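Local coordinates for EAL domain protein (Vibrio cholerae serotype O1, PDB 6IJ2) that probably hydrolyses cyclic dinucleotides such as c-di-GMP and cGAMP, as a standalone EAL phosphodiesterase, at residues M198-C201 against L202-F205. The protein carries 1 engineered substitution. Numbering follows the deposited sequence.
Sequences MKNC and LKLF
L202 lies one helical turn beyond M198, and its side chain crosses that of M198 at a slant. Its CB stands 3.4 Å from M198 O, the carbonyl that also accepts the L202 N hydrogen bond at 2.9 Å. With CG set opposite the carbonyl carbon (chi1 -70°), the branch point swings back along the helix to 3.1 Å from M198 O. CD1 then reaches M198 CG at 3.6 Å, while CD2 approaches M198 SD at 4.1 Å. Flexible and unbranched at CB, methionine can bend at chi2 and chi3 to lay its thioether beside this isobutyl group. Helix 192-207 is one of the outer helices of the EAL domain's TIM-barrel-like fold, and this flank packs inward, M198 onto V180 of strand 177-180 and L202 onto P212 of strand 211-214. F205 belongs to the same flank: C201 O, which accepts a hydrogen bond from F205 N at 2.8 Å, sits 3.1 Å above one ring face, offset toward the rim. C201 brings its CB to 4.0 Å from F205 CE2, a light apolar contact, and F160 meets F205 edge-to-face. Lysines suit the exposed side, where K203 rests its CG against K199 O. On the face turned to the second subunit, the amide of N200 supplies two N-H donors from ND2, one for S196 O and one for D207 OD2 of that subunit.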
# COMPACT_ATOMS: atom_id res chain seq x y z
N MET A 198 -6.44 -11.52 5.32
CA MET A 198 -6.89 -11.06 6.63
C MET A 198 -6.33 -11.92 7.75
O MET A 198 -5.98 -11.40 8.81
CB MET A 198 -8.42 -11.03 6.68
CG MET A 198 -9.02 -10.56 8.02
SD MET A 198 -8.88 -8.77 8.31
CE MET A 198 -8.57 -8.17 6.69
N LYS A 199 -6.24 -13.24 7.55
CA LYS A 199 -5.70 -14.07 8.63
C LYS A 199 -4.28 -13.66 8.96
O LYS A 199 -3.91 -13.54 10.14
CB LYS A 199 -5.74 -15.56 8.24
CG LYS A 199 -5.05 -16.46 9.28
CD LYS A 199 -4.74 -17.85 8.74
CE LYS A 199 -4.03 -18.71 9.78
NZ LYS A 199 -3.68 -20.05 9.25
N ASN A 200 -3.47 -13.40 7.94
CA ASN A 200 -2.08 -13.06 8.19
C ASN A 200 -1.92 -11.61 8.65
O ASN A 200 -1.06 -11.33 9.49
CB ASN A 200 -1.26 -13.37 6.94
CG ASN A 200 -1.13 -14.86 6.71
OD1 ASN A 200 -0.48 -15.55 7.49
ND2 ASN A 200 -1.78 -15.37 5.67
N CYS A 201 -2.76 -10.69 8.16
CA CYS A 201 -2.70 -9.32 8.66
C CYS A 201 -3.15 -9.23 10.12
O CYS A 201 -2.59 -8.44 10.89
CB CYS A 201 -3.56 -8.39 7.81
SG CYS A 201 -2.82 -8.05 6.19
N LEU A 202 -4.15 -10.02 10.53
CA LEU A 202 -4.60 -9.96 11.93
C LEU A 202 -3.50 -10.43 12.88
O LEU A 202 -3.33 -9.88 13.97
CB LEU A 202 -5.86 -10.79 12.12
CG LEU A 202 -7.11 -10.20 11.46
CD1 LEU A 202 -8.22 -11.23 11.48
CD2 LEU A 202 -7.57 -8.94 12.19
N LYS A 203 -2.74 -11.45 12.46
CA LYS A 203 -1.58 -11.87 13.23
C LYS A 203 -0.52 -10.79 13.28
O LYS A 203 0.09 -10.54 14.32
CB LYS A 203 -1.01 -13.18 12.64
CG LYS A 203 -2.04 -14.32 12.62
CD LYS A 203 -1.58 -15.53 11.80
CE LYS A 203 -0.58 -16.35 12.56
NZ LYS A 203 -1.18 -16.90 13.81
N LEU A 204 -0.28 -10.12 12.15
CA LEU A 204 0.63 -8.98 12.15
C LEU A 204 0.15 -7.88 13.10
O LEU A 204 0.94 -7.33 13.87
CB LEU A 204 0.77 -8.45 10.72
CG LEU A 204 1.52 -7.12 10.64
CD1 LEU A 204 2.88 -7.27 11.30
CD2 LEU A 204 1.66 -6.71 9.19
N PHE A 205 -1.14 -7.53 13.05
CA PHE A 205 -1.64 -6.46 13.92
C PHE A 205 -1.45 -6.81 15.40
O PHE A 205 -1.06 -5.95 16.20
CB PHE A 205 -3.11 -6.20 13.65
CG PHE A 205 -3.40 -5.72 12.26
CD1 PHE A 205 -2.46 -4.98 11.56
CD2 PHE A 205 -4.60 -6.02 11.64
CE1 PHE A 205 -2.72 -4.53 10.27
CE2 PHE A 205 -4.88 -5.58 10.36
CZ PHE A 205 -3.93 -4.84 9.66